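Local coordinates for endo-beta-1,4-mannanase (Alicyclobacillus acidocaldarius, PDB 4CD8), which hydrolyses internal beta-1,4-mannosidic linkages in mannans, probably with an active site at the mouth of a TIM barrel, at residues Leu49-Leu54 and Val90-Thr95; Gly105-Glu110 and Met152-Pro157; Met161-Ile166 and Phe191-Asp196; Asp256-Phe261 and Tyr302-Glu307. One frame throughout, in Å; residues are numbered along the deposited sequence.

Contact 1: residues Leu49-Leu54 and Val90-Thr95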
loop_
_atom_site.group_PDB
_atom_site.type_symbol
_atom_site.label_atom_id
_atom_site.label_comp_id
_atom_site.label_asym_id
_atom_site.label_seq_id
_atom_site.Cartn_x
_atom_site.Cartn_y
_atom_site.Cartn_z
ATOM N N LEU A 49 -2.803 -5.746 -4.596
ATOM C CA LEU A 49 -3.177 -5.199 -5.903
ATOM C C LEU A 49 -3.579 -3.764 -5.638
ATOM O O LEU A 49 -4.628 -3.492 -5.062
ATOM C CB LEU A 49 -4.349 -5.984 -6.507
ATOM C CG LEU A 49 -4.051 -7.478 -6.724
ATOM C CD1 LEU A 49 -5.272 -8.198 -7.233
ATOM C CD2 LEU A 49 -2.864 -7.635 -7.657
ATOM N N ALA A 50 -2.746 -2.824 -6.121
ATOM C CA ALA A 50 -2.921 -1.420 -5.816
ATOM C C ALA A 50 -3.215 -0.652 -7.085
ATOM O O ALA A 50 -2.525 -0.841 -8.090
ATOM C CB ALA A 50 -1.699 -0.848 -5.123
ATOM N N PHE A 51 -4.182 0.256 -6.990
ATOM C CA PHE A 51 -4.506 1.123 -8.114
ATOM C C PHE A 51 -5.096 2.425 -7.649
ATOM O O PHE A 51 -5.550 2.531 -6.542
ATOM C CB PHE A 51 -5.469 0.435 -9.093
ATOM C CG PHE A 51 -6.825 0.143 -8.511
ATOM C CD1 PHE A 51 -7.023 -0.968 -7.682
ATOM C CD2 PHE A 51 -7.884 0.980 -8.748
ATOM C CE1 PHE A 51 -8.298 -1.211 -7.142
ATOM C CE2 PHE A 51 -9.148 0.728 -8.232
ATOM C CZ PHE A 51 -9.337 -0.350 -7.383
ATOM N N ALA A 52 -5.060 3.440 -8.510
ATOM C CA ALA A 52 -5.533 4.775 -8.157
ATOM C C ALA A 52 -6.596 5.303 -9.067
ATOM O O ALA A 52 -6.397 5.384 -10.288
ATOM C CB ALA A 52 -4.373 5.760 -8.117
ATOM N N GLY A 53 -7.713 5.682 -8.468
ATOM C CA GLY A 53 -8.661 6.588 -9.085
ATOM C C GLY A 53 -8.071 7.980 -9.154
ATOM O O GLY A 53 -7.047 8.257 -8.528
ATOM N N LEU A 54 -8.685 8.849 -9.959
ATOM C CA LEU A 54 -8.132 10.175 -10.187
ATOM C C LEU A 54 -9.108 11.276 -9.810
ATOM O O LEU A 54 -10.268 11.286 -10.225
ATOM C CB LEU A 54 -7.707 10.365 -11.656
ATOM C CG LEU A 54 -6.533 9.516 -12.147
ATOM C CD1 LEU A 54 -6.337 9.708 -13.655
ATOM C CD2 LEU A 54 -5.261 9.894 -11.384
ATOM N N VAL A 90 -4.128 -12.086 -0.940
ATOM C CA VAL A 90 -4.291 -10.878 -1.749
ATOM C C VAL A 90 -4.944 -9.783 -0.928
ATOM O O VAL A 90 -6.045 -9.965 -0.371
ATOM C CB VAL A 90 -5.140 -11.105 -3.008
ATOM C CG1 VAL A 90 -5.301 -9.813 -3.800
ATOM C CG2 VAL A 90 -4.542 -12.175 -3.921
ATOM N N CYS A 91 -4.299 -8.615 -0.886
ATOM C CA CYS A 91 -4.907 -7.397 -0.361
ATOM C C CYS A 91 -5.318 -6.508 -1.515
ATOM O O CYS A 91 -4.512 -6.284 -2.426
ATOM C CB CYS A 91 -3.967 -6.638 0.539
ATOM S SG CYS A 91 -4.627 -5.088 1.175
ATOM N N LEU A 92 -6.551 -6.006 -1.502
ATOM C CA LEU A 92 -6.986 -5.037 -2.527
ATOM C C LEU A 92 -6.858 -3.643 -1.969
ATOM O O LEU A 92 -7.402 -3.348 -0.899
ATOM C CB LEU A 92 -8.407 -5.313 -2.995
ATOM C CG LEU A 92 -8.870 -4.529 -4.230
ATOM C CD1 LEU A 92 -7.984 -4.782 -5.480
ATOM C CD2 LEU A 92 -10.341 -4.812 -4.492
ATOM N N LYS A 93 -6.175 -2.750 -2.747
ATOM C CA LYS A 93 -5.868 -1.408 -2.296
ATOM C C LYS A 93 -6.217 -0.372 -3.336
ATOM O O LYS A 93 -5.355 0.045 -4.145
ATOM C CB LYS A 93 -4.407 -1.265 -1.889
ATOM C CG LYS A 93 -4.024 0.094 -1.334
ATOM C CD LYS A 93 -2.578 0.078 -0.894
ATOM C CE LYS A 93 -1.907 1.438 -0.896
ATOM N NZ LYS A 93 -0.595 1.318 -0.241
ATOM N N PRO A 94 -7.474 0.044 -3.351
ATOM C CA PRO A 94 -7.854 1.230 -4.130
ATOM C C PRO A 94 -7.398 2.498 -3.427
ATOM O O PRO A 94 -7.537 2.603 -2.227
ATOM C CB PRO A 94 -9.388 1.159 -4.161
ATOM C CG PRO A 94 -9.784 -0.013 -3.360
ATOM C CD PRO A 94 -8.597 -0.454 -2.552
ATOM N N THR A 95 -6.853 3.475 -4.144
ATOM C CA THR A 95 -6.626 4.750 -3.551
ATOM C C THR A 95 -6.910 5.853 -4.586
ATOM O O THR A 95 -7.519 5.570 -5.609
ATOM C CB THR A 95 -5.212 4.844 -2.956
ATOM O OG1 THR A 95 -5.104 6.045 -2.199
ATOM C CG2 THR A 95 -4.154 4.847 -4.049
#

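Contact 2: residues Gly105-Glu110 and Met152-Pro157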
loop_
_atom_site.group_PDB
_atom_site.type_symbol
_atom_site.label_atom_id
_atom_site.label_comp_id
_atom_site.label_asym_id
_atom_site.label_seq_id
_atom_site.Cartn_x
_atom_site.Cartn_y
_atom_site.Cartn_z
ATOM N N GLY A 105 -2.449 13.012 0.371
ATOM C CA GLY A 105 -2.451 13.448 1.768
ATOM C C GLY A 105 -2.678 14.929 2.000
ATOM O O GLY A 105 -2.704 15.394 3.136
ATOM N N GLU A 106 -2.833 15.694 0.913
ATOM C CA GLU A 106 -3.017 17.145 1.001
ATOM C C GLU A 106 -4.312 17.638 0.361
ATOM O O GLU A 106 -4.538 18.842 0.242
ATOM C CB GLU A 106 -1.795 17.858 0.353
ATOM C CG GLU A 106 -0.616 17.956 1.299
ATOM C CD GLU A 106 0.663 18.430 0.622
ATOM O OE1 GLU A 106 0.613 19.060 -0.479
ATOM O OE2 GLU A 106 1.731 18.151 1.211
ATOM N N ILE A 107 -5.226 16.723 0.021
ATOM C CA ILE A 107 -6.536 17.157 -0.470
ATOM C C ILE A 107 -7.269 17.961 0.591
ATOM O O ILE A 107 -7.088 17.760 1.788
ATOM C CB ILE A 107 -7.384 16.005 -1.013
ATOM C CG1 ILE A 107 -7.819 15.031 0.069
ATOM C CG2 ILE A 107 -6.588 15.292 -2.099
ATOM C CD1 ILE A 107 -8.859 14.044 -0.425
ATOM N N ARG A 108 -8.032 18.950 0.152
ATOM C CA ARG A 108 -8.706 19.833 1.087
ATOM C C ARG A 108 -9.882 20.533 0.453
ATOM O O ARG A 108 -9.833 20.869 -0.708
ATOM C CB ARG A 108 -7.727 20.874 1.665
ATOM C CG ARG A 108 -8.387 21.819 2.646
ATOM C CD ARG A 108 -7.380 22.507 3.529
ATOM N NE ARG A 108 -6.697 21.544 4.390
ATOM C CZ ARG A 108 -6.086 21.857 5.530
ATOM N NH1 ARG A 108 -6.084 23.115 5.967
ATOM N NH2 ARG A 108 -5.473 20.904 6.236
ATOM N N PHE A 109 -10.919 20.793 1.261
ATOM C CA PHE A 109 -12.191 21.371 0.791
ATOM C C PHE A 109 -12.578 22.645 1.512
ATOM O O PHE A 109 -12.271 22.816 2.687
ATOM C CB PHE A 109 -13.275 20.325 0.881
ATOM C CG PHE A 109 -12.935 19.144 0.052
ATOM C CD1 PHE A 109 -13.160 19.177 -1.296
ATOM C CD2 PHE A 109 -12.218 18.083 0.584
ATOM C CE1 PHE A 109 -12.743 18.147 -2.094
ATOM C CE2 PHE A 109 -11.803 17.037 -0.210
ATOM C CZ PHE A 109 -12.063 17.078 -1.562
ATOM N N GLU A 110 -13.238 23.547 0.766
ATOM C CA GLU A 110 -13.709 24.846 1.280
ATOM C C GLU A 110 -14.678 24.709 2.457
ATOM O O GLU A 110 -14.707 25.568 3.348
ATOM C CB GLU A 110 -14.390 25.651 0.151
ATOM N N MET A 152 -3.916 9.418 3.828
ATOM C CA MET A 152 -4.904 10.513 3.732
ATOM C C MET A 152 -4.800 11.489 4.917
ATOM O O MET A 152 -5.745 11.731 5.648
ATOM C CB MET A 152 -6.324 9.960 3.554
ATOM C CG MET A 152 -6.498 8.968 2.418
ATOM S SD MET A 152 -5.997 9.595 0.792
ATOM C CE MET A 152 -7.285 10.783 0.499
ATOM N N THR A 153 -3.633 12.118 5.062
ATOM C CA THR A 153 -3.352 12.911 6.250
ATOM C C THR A 153 -4.364 14.001 6.505
ATOM O O THR A 153 -4.850 14.129 7.613
ATOM C CB THR A 153 -1.909 13.446 6.249
ATOM O OG1 THR A 153 -1.013 12.328 6.276
ATOM C CG2 THR A 153 -1.649 14.320 7.479
ATOM N N THR A 154 -4.730 14.767 5.486
ATOM C CA THR A 154 -5.726 15.800 5.691
ATOM C C THR A 154 -7.123 15.264 5.971
ATOM O O THR A 154 -7.935 15.993 6.551
ATOM C CB THR A 154 -5.826 16.784 4.520
ATOM O OG1 THR A 154 -5.878 16.056 3.283
ATOM C CG2 THR A 154 -4.633 17.760 4.557
ATOM N N ALA A 155 -7.408 14.054 5.482
ATOM C CA ALA A 155 -8.737 13.468 5.676
ATOM C C ALA A 155 -8.897 12.862 7.081
ATOM O O ALA A 155 -10.008 12.776 7.601
ATOM C CB ALA A 155 -9.009 12.430 4.615
ATOM N N GLU A 156 -7.781 12.453 7.659
ATOM C CA GLU A 156 -7.779 11.731 8.937
ATOM C C GLU A 156 -8.545 12.401 10.082
ATOM O O GLU A 156 -9.287 11.705 10.797
ATOM C CB GLU A 156 -6.364 11.339 9.323
ATOM C CG GLU A 156 -5.829 10.155 8.538
ATOM C CD GLU A 156 -4.297 10.010 8.569
ATOM O OE1 GLU A 156 -3.634 10.738 9.353
ATOM O OE2 GLU A 156 -3.775 9.128 7.816
ATOM N N PRO A 157 -8.452 13.729 10.245
ATOM C CA PRO A 157 -9.216 14.369 11.340
ATOM C C PRO A 157 -10.735 14.293 11.208
ATOM O O PRO A 157 -11.417 14.570 12.177
ATOM C CB PRO A 157 -8.733 15.823 11.340
ATOM C CG PRO A 157 -7.459 15.807 10.589
ATOM C CD PRO A 157 -7.480 14.655 9.644
#

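Contact 3: residues Met161-Ile166 and Phe191-Asp196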
loop_
_atom_site.group_PDB
_atom_site.type_symbol
_atom_site.label_atom_id
_atom_site.label_comp_id
_atom_site.label_asym_id
_atom_site.label_seq_id
_atom_site.Cartn_x
_atom_site.Cartn_y
_atom_site.Cartn_z
ATOM N N MET A 161 -16.585 10.804 9.553
ATOM C CA MET A 161 -16.721 10.435 8.175
ATOM C C MET A 161 -15.937 9.170 7.837
ATOM O O MET A 161 -16.414 8.348 7.050
ATOM C CB MET A 161 -16.339 11.592 7.232
ATOM C CG MET A 161 -17.329 12.764 7.315
ATOM S SD MET A 161 -16.789 14.153 6.315
ATOM C CE MET A 161 -18.113 15.314 6.722
ATOM N N TRP A 162 -14.744 9.004 8.422
ATOM C CA TRP A 162 -13.977 7.766 8.207
ATOM C C TRP A 162 -14.711 6.552 8.787
ATOM O O TRP A 162 -14.741 5.476 8.190
ATOM C CB TRP A 162 -12.583 7.836 8.829
ATOM C CG TRP A 162 -11.584 8.377 7.868
ATOM C CD1 TRP A 162 -11.014 9.595 7.912
ATOM C CD2 TRP A 162 -11.076 7.706 6.742
ATOM N NE1 TRP A 162 -10.154 9.740 6.868
ATOM C CE2 TRP A 162 -10.177 8.610 6.106
ATOM C CE3 TRP A 162 -11.291 6.467 6.176
ATOM C CZ2 TRP A 162 -9.488 8.278 4.933
ATOM C CZ3 TRP A 162 -10.624 6.144 5.000
ATOM C CH2 TRP A 162 -9.744 7.067 4.379
ATOM N N ARG A 163 -15.312 6.752 9.943
ATOM C CA ARG A 163 -16.058 5.631 10.584
ATOM C C ARG A 163 -17.288 5.233 9.756
ATOM O O ARG A 163 -17.551 4.032 9.596
ATOM C CB ARG A 163 -16.424 6.008 11.987
ATOM C CG ARG A 163 -15.218 6.083 12.907
ATOM C CD ARG A 163 -15.641 6.437 14.325
ATOM N NE ARG A 163 -14.502 6.606 15.222
ATOM C CZ ARG A 163 -13.833 5.616 15.789
ATOM N NH1 ARG A 163 -14.192 4.356 15.561
ATOM N NH2 ARG A 163 -12.801 5.901 16.596
ATOM N N GLU A 164 -17.988 6.214 9.172
ATOM C CA GLU A 164 -19.052 5.907 8.184
ATOM C C GLU A 164 -18.522 5.095 7.007
ATOM O O GLU A 164 -19.131 4.112 6.575
ATOM C CB GLU A 164 -19.748 7.164 7.646
ATOM C CG GLU A 164 -20.451 7.961 8.732
ATOM C CD GLU A 164 -21.037 9.262 8.237
ATOM O OE1 GLU A 164 -20.606 9.827 7.197
ATOM O OE2 GLU A 164 -21.966 9.714 8.890
ATOM N N THR A 165 -17.382 5.518 6.459
ATOM C CA THR A 165 -16.843 4.829 5.291
ATOM C C THR A 165 -16.483 3.365 5.634
ATOM O O THR A 165 -16.764 2.439 4.895
ATOM C CB THR A 165 -15.598 5.589 4.838
ATOM O OG1 THR A 165 -16.017 6.912 4.448
ATOM C CG2 THR A 165 -14.846 4.849 3.721
ATOM N N ILE A 166 -15.844 3.201 6.782
ATOM C CA ILE A 166 -15.419 1.873 7.244
ATOM C C ILE A 166 -16.624 0.985 7.539
ATOM O O ILE A 166 -16.632 -0.170 7.127
ATOM C CB ILE A 166 -14.461 1.977 8.442
ATOM C CG1 ILE A 166 -13.125 2.646 8.005
ATOM C CG2 ILE A 166 -14.212 0.582 9.034
ATOM C CD1 ILE A 166 -12.279 3.149 9.155
ATOM N N PHE A 191 -8.938 6.596 14.651
ATOM C CA PHE A 191 -9.954 5.586 14.354
ATOM C C PHE A 191 -9.365 4.175 14.160
ATOM O O PHE A 191 -9.988 3.337 13.523
ATOM C CB PHE A 191 -10.832 6.038 13.182
ATOM C CG PHE A 191 -10.054 6.396 11.935
ATOM C CD1 PHE A 191 -9.687 5.413 11.033
ATOM C CD2 PHE A 191 -9.755 7.724 11.646
ATOM C CE1 PHE A 191 -9.006 5.717 9.866
ATOM C CE2 PHE A 191 -9.053 8.056 10.455
ATOM C CZ PHE A 191 -8.668 7.047 9.594
ATOM N N TRP A 192 -8.197 3.889 14.761
ATOM C CA TRP A 192 -7.612 2.560 14.630
ATOM C C TRP A 192 -8.521 1.456 15.197
ATOM O O TRP A 192 -8.460 0.332 14.746
ATOM C CB TRP A 192 -6.243 2.439 15.304
ATOM C CG TRP A 192 -5.103 3.207 14.668
ATOM C CD1 TRP A 192 -4.278 4.050 15.299
ATOM C CD2 TRP A 192 -4.651 3.157 13.274
ATOM N NE1 TRP A 192 -3.311 4.529 14.412
ATOM C CE2 TRP A 192 -3.519 3.979 13.185
ATOM C CE3 TRP A 192 -5.053 2.440 12.156
ATOM C CZ2 TRP A 192 -2.835 4.169 11.987
ATOM C CZ3 TRP A 192 -4.400 2.641 10.955
ATOM C CH2 TRP A 192 -3.290 3.501 10.882
ATOM N N ASP A 193 -9.340 1.793 16.189
ATOM C CA ASP A 193 -10.289 0.801 16.685
ATOM C C ASP A 193 -11.281 0.280 15.639
ATOM O O ASP A 193 -11.845 -0.802 15.796
ATOM C CB ASP A 193 -11.052 1.380 17.877
ATOM C CG ASP A 193 -11.848 2.610 17.507
ATOM O OD1 ASP A 193 -11.233 3.662 17.264
ATOM O OD2 ASP A 193 -13.072 2.560 17.393
ATOM N N ALA A 194 -11.478 1.006 14.544
ATOM C CA ALA A 194 -12.410 0.622 13.518
ATOM C C ALA A 194 -11.817 -0.312 12.497
ATOM O O ALA A 194 -12.526 -0.797 11.656
ATOM C CB ALA A 194 -13.005 1.860 12.835
ATOM N N VAL A 195 -10.504 -0.552 12.569
ATOM C CA VAL A 195 -9.882 -1.474 11.664
ATOM C C VAL A 195 -9.267 -2.672 12.377
ATOM O O VAL A 195 -9.149 -2.683 13.574
ATOM C CB VAL A 195 -8.864 -0.794 10.724
ATOM C CG1 VAL A 195 -9.541 0.358 9.974
ATOM C CG2 VAL A 195 -7.657 -0.312 11.495
ATOM N N ASP A 196 -8.944 -3.715 11.619
ATOM C CA ASP A 196 -8.342 -4.930 12.210
ATOM C C ASP A 196 -6.860 -4.847 12.445
ATOM O O ASP A 196 -6.308 -5.476 13.336
ATOM C CB ASP A 196 -8.680 -6.133 11.344
ATOM C CG ASP A 196 -10.184 -6.258 11.114
ATOM O OD1 ASP A 196 -10.935 -6.112 12.096
ATOM O OD2 ASP A 196 -10.633 -6.503 9.997
#

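Contact 4: residues Asp256-Phe261 and Tyr302-Glu307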
loop_
_atom_site.group_PDB
_atom_site.type_symbol
_atom_site.label_atom_id
_atom_site.label_comp_id
_atom_site.label_asym_id
_atom_site.label_seq_id
_atom_site.Cartn_x
_atom_site.Cartn_y
_atom_site.Cartn_z
ATOM N N ASP A 256 23.268 -0.691 -4.494
ATOM C CA ASP A 256 23.735 -0.882 -3.121
ATOM C C ASP A 256 22.950 -0.022 -2.119
ATOM O O ASP A 256 22.791 -0.416 -0.968
ATOM C CB ASP A 256 25.248 -0.607 -3.002
ATOM C CG ASP A 256 26.108 -1.666 -3.700
ATOM O OD1 ASP A 256 25.549 -2.682 -4.193
ATOM O OD2 ASP A 256 27.322 -1.469 -3.732
ATOM N N GLU A 257 22.472 1.146 -2.550
ATOM C CA GLU A 257 21.734 2.064 -1.667
ATOM C C GLU A 257 20.411 1.428 -1.240
ATOM O O GLU A 257 20.027 1.483 -0.062
ATOM C CB GLU A 257 21.481 3.406 -2.377
ATOM C CG GLU A 257 20.695 4.471 -1.596
ATOM C CD GLU A 257 21.434 5.095 -0.417
ATOM O OE1 GLU A 257 22.568 4.668 -0.078
ATOM O OE2 GLU A 257 20.846 6.052 0.187
ATOM N N GLN A 258 19.720 0.831 -2.208
ATOM C CA GLN A 258 18.474 0.115 -1.926
ATOM C C GLN A 258 18.756 -1.031 -0.946
ATOM O O GLN A 258 18.002 -1.247 -0.010
ATOM C CB GLN A 258 17.886 -0.426 -3.215
ATOM C CG GLN A 258 16.577 -1.173 -3.032
ATOM C CD GLN A 258 16.084 -1.727 -4.356
ATOM O OE1 GLN A 258 16.684 -2.651 -4.889
ATOM N NE2 GLN A 258 14.992 -1.163 -4.891
ATOM N N ALA A 259 19.861 -1.761 -1.150
ATOM C CA ALA A 259 20.216 -2.842 -0.224
ATOM C C ALA A 259 20.456 -2.317 1.204
ATOM O O ALA A 259 19.964 -2.923 2.179
ATOM C CB ALA A 259 21.433 -3.610 -0.718
ATOM N N ARG A 260 21.176 -1.191 1.314
ATOM C CA ARG A 260 21.480 -0.567 2.617
ATOM C C ARG A 260 20.174 -0.200 3.330
ATOM O O ARG A 260 20.044 -0.401 4.535
ATOM C CB ARG A 260 22.388 0.676 2.492
ATOM C CG ARG A 260 23.849 0.384 2.166
ATOM C CD ARG A 260 24.704 1.658 2.101
ATOM N NE ARG A 260 24.544 2.471 0.874
ATOM C CZ ARG A 260 25.247 2.319 -0.266
ATOM N NH1 ARG A 260 26.155 1.346 -0.403
ATOM N NH2 ARG A 260 25.010 3.125 -1.295
ATOM N N PHE A 261 19.198 0.324 2.585
ATOM C CA PHE A 261 17.891 0.612 3.194
ATOM C C PHE A 261 17.273 -0.656 3.779
ATOM O O PHE A 261 16.825 -0.640 4.932
ATOM C CB PHE A 261 16.933 1.216 2.193
ATOM C CG PHE A 261 15.550 1.370 2.723
ATOM C CD1 PHE A 261 15.200 2.493 3.442
ATOM C CD2 PHE A 261 14.601 0.365 2.534
ATOM C CE1 PHE A 261 13.915 2.630 3.958
ATOM C CE2 PHE A 261 13.325 0.487 3.060
ATOM C CZ PHE A 261 12.966 1.627 3.766
ATOM N N TYR A 302 13.776 -6.813 -7.829
ATOM C CA TYR A 302 14.071 -7.932 -8.736
ATOM C C TYR A 302 15.403 -7.763 -9.424
ATOM O O TYR A 302 15.641 -6.730 -10.059
ATOM C CB TYR A 302 13.003 -7.999 -9.807
ATOM C CG TYR A 302 13.021 -9.197 -10.712
ATOM C CD1 TYR A 302 12.938 -10.485 -10.201
ATOM C CD2 TYR A 302 13.084 -9.039 -12.108
ATOM C CE1 TYR A 302 12.932 -11.583 -11.040
ATOM C CE2 TYR A 302 13.060 -10.131 -12.949
ATOM C CZ TYR A 302 13.001 -11.404 -12.406
ATOM O OH TYR A 302 12.998 -12.505 -13.218
ATOM N N GLY A 303 16.254 -8.768 -9.261
ATOM C CA GLY A 303 17.555 -8.792 -9.897
ATOM C C GLY A 303 18.618 -7.885 -9.274
ATOM O O GLY A 303 19.705 -7.732 -9.828
ATOM N N LYS A 304 18.306 -7.335 -8.094
ATOM C CA LYS A 304 19.198 -6.464 -7.335
ATOM C C LYS A 304 19.631 -7.117 -6.029
ATOM O O LYS A 304 19.017 -8.099 -5.598
ATOM C CB LYS A 304 18.493 -5.130 -7.045
ATOM C CG LYS A 304 18.018 -4.430 -8.323
ATOM C CD LYS A 304 17.233 -3.161 -8.058
ATOM C CE LYS A 304 16.680 -2.625 -9.368
ATOM N NZ LYS A 304 15.702 -1.500 -9.179
ATOM N N PRO A 305 20.680 -6.572 -5.386
ATOM C CA PRO A 305 21.105 -7.183 -4.127
ATOM C C PRO A 305 20.009 -7.171 -3.056
ATOM O O PRO A 305 19.936 -8.104 -2.256
ATOM C CB PRO A 305 22.363 -6.371 -3.709
ATOM C CG PRO A 305 22.580 -5.350 -4.779
ATOM C CD PRO A 305 21.672 -5.629 -5.930
ATOM N N ALA A 306 19.119 -6.181 -3.071
ATOM C CA ALA A 306 18.004 -6.204 -2.097
ATOM C C ALA A 306 17.134 -7.436 -2.218
ATOM O O ALA A 306 16.519 -7.882 -1.196
ATOM C CB ALA A 306 17.141 -4.971 -2.226
ATOM N N GLU A 307 17.039 -8.008 -3.415
ATOM C CA GLU A 307 16.256 -9.259 -3.572
ATOM C C GLU A 307 16.803 -10.336 -2.642
ATOM O O GLU A 307 16.008 -11.054 -1.961
ATOM C CB GLU A 307 16.248 -9.744 -5.036
ATOM C CG GLU A 307 15.567 -11.092 -5.227
ATOM C CD GLU A 307 15.623 -11.612 -6.656
ATOM O OE1 GLU A 307 16.143 -10.907 -7.521
ATOM O OE2 GLU A 307 15.156 -12.748 -6.917
HETATM O O HOH W 1 19.323 -3.499 -4.243
#

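Contact 1: residues Leu49-Leu54 and Val90-Thr95
The F51 ring has P94 over one face and L92 at its edge: P94 CA stands 4.1 Å from the F51 ring centroid in a CH-pi contact, and L92 CD1 lies in the ring plane, 4.0 Å from F51 CE1. A chi1 of 65° puts F51 CG between the backbone N and the carbonyl carbon. The ring lies against the neighbouring strand, with F51 CZ 3.6 Å from P94 CB. L49 joins this apolar face, its CD1 3.8 Å from V90 CG1, and I76 of helix 73-85 packs against both F51 and L92. Five backbone bonds pair the parallel strands, among them L49 N to C91 O at 2.8 Å and T95 N to F51 O at 2.9 Å. P94, lacking an N-H, falls between K93 and T95, whose N-H groups bond to L49 O and F51 O, and so costs this pairing nothing. The other face pairs A50 with K93 and A52 with T95, small alanines leaving room for longer side chains. K93 NZ forms a salt bridge with E231 of the inhibitor pocket and a hydrogen bond with N180. The outer face is thus apolar, while the inner holds a lysine whose charge probably helps position E231.

Contact 2: residues Gly105-Glu110 and Met152-Pro157
Two loops at the C-terminal ends of barrel strands 89-98 and 145-150 meet where T154 packs against G105 and I107. The side chain of T154 points at the other loop, and its OG1 donates to I107 O over a short 2.6 Å, in the carbonyl plane and on a lone pair. A chi1 of 47° sets that hydroxyl between the backbone N and the carbonyl carbon of its own residue, while CG2 takes the place beside the N and touches R108. Threonine suits this spot because one branch point offers both a hydroxyl for the carbonyl and a methyl for the arginine. There R108 NH2 lies 3.7 Å from T154 CG2, with the methyl at the edge of the guanidinium. The backbone adds a second bond, T154 N to G105 O at 3.2 Å, the donor standing above the carbonyl plane. In a TIM barrel such loops frame the substrate site, and here each segment directly follows a residue of the inhibitor pocket, R104 before G105 and E151 before M152. G105 CA lies 3.7 Å from T153 N, and a glycine, with no side chain, sits easily in this buried close approach of the two backbones. Deeper in, M152 folds back on itself at chi2 and chi3, and its CE meets I107 CD1 at 3.7 Å. The flexible thioether and the branched isoleucine cross obliquely, and W123 of helix 120-140 touches both.

Contact 3: residues Met161-Ile166 and Phe191-Asp196
R163 NH2 has two acidic partners, D193 OD1 at 2.8 Å across the contact and E159 OE2 earlier on its own helix. The grip on D193 is end-on: NH1 goes to OD2, also at 2.8 Å, and NH2 to the syn lone pair of OD1, with the guanidinium and carboxylate planes 35° apart. R163 is extended from CG to NE, which carries the guanidinium beyond the helix surface to the aspartate; long reach and paired donors suit arginine here. F191 CB sits 3.9 Å above one guanidinium face, toward its rim. On the inner side the F191 ring and the five-membered ring of W162 form an offset stack, centroids 4.4 Å apart and planes at 17°, while W162 CB stands over the centre of the F191 ring. This places flat carbon surfaces together where the residues are buried. I166 closes the apolar patch mainly with CD1, 3.9 Å from F191 CD1 and 4.0 Å from both A194 CB and V195 CG1, while its CG2 lies 3.4 Å from A194 O. A194, pointing at the helix, fits between R163 and I166 because it ends at CB. The contact therefore joins helix 159-172, on the outside of the barrel, to a short 3-10 turn in the connection between parallel strands 176-182 and 197-201. An outer shell of helices around a core of parallel strands is the hallmark of the TIM barrel.

Contact 4: residues Asp256-Phe261 and Tyr302-Glu307
Q258 and A306 form the close-packed, buried part of this contact, whereas D256 and P305 meet loosely on the solvent side. The glutamine is extended, with CG anti to the backbone N (chi1 -179°) and chi2 carrying CD straight onward, and its side chain crosses that of K304 at about a right angle. Q258 OE1 lies 3.3 Å from K304 CD and 3.6 Å from A306 CB, so the amide oxygen rests against aliphatic carbon. A water donates a hydrogen bond to Q258 OE1 at 2.8 Å and accepts one from A306 N at 2.9 Å, thereby linking a backbone N-H in the opening turn of one helix to the preceding helix, 255-268. Q258 NE2 bonds to C234 O. K304 likewise lends only its chain here, for NZ forms a salt bridge with D296. A259 marks the narrowest backbone approach, its CA 4.4 Å from A306 CA, and two alanines fit there because neither side chain extends past CB. Farther out the fit slackens: A259 CB is 4.2 Å from P305 CB, and D256 OD1 only grazes P305 CG at 4.0 Å. Proline is well tolerated in a first helical turn, where N-H groups lack partners within the helix. Helices 255-268 and 305-317 follow adjacent parallel strands 227-232 and 275-283, the side-by-side helix packing outside a TIM barrel.

The four contacts sample one barrel from its core to its outer shell. Contact 1 is nearest the ligands: the K93 side chain is about 5 Å from the bound mannoimidazole-type inhibitor and that of A52 about 6 Å from the mannose. In contact 2 the M152 side chain is about 9 Å from the inhibitor, in contact 4 that of Q258 about 11 Å, and in contact 3 that of W162 about 13 Å. Contacts 2 and 3 touch: W162 NE1 lies 3.1 Å from A155 O, joining the 152-157 loop to helix 159-172. Contact 4 lies across the chain's centre from both, its centre about 34 Å from that of contact 2 and 36 Å from that of contact 3.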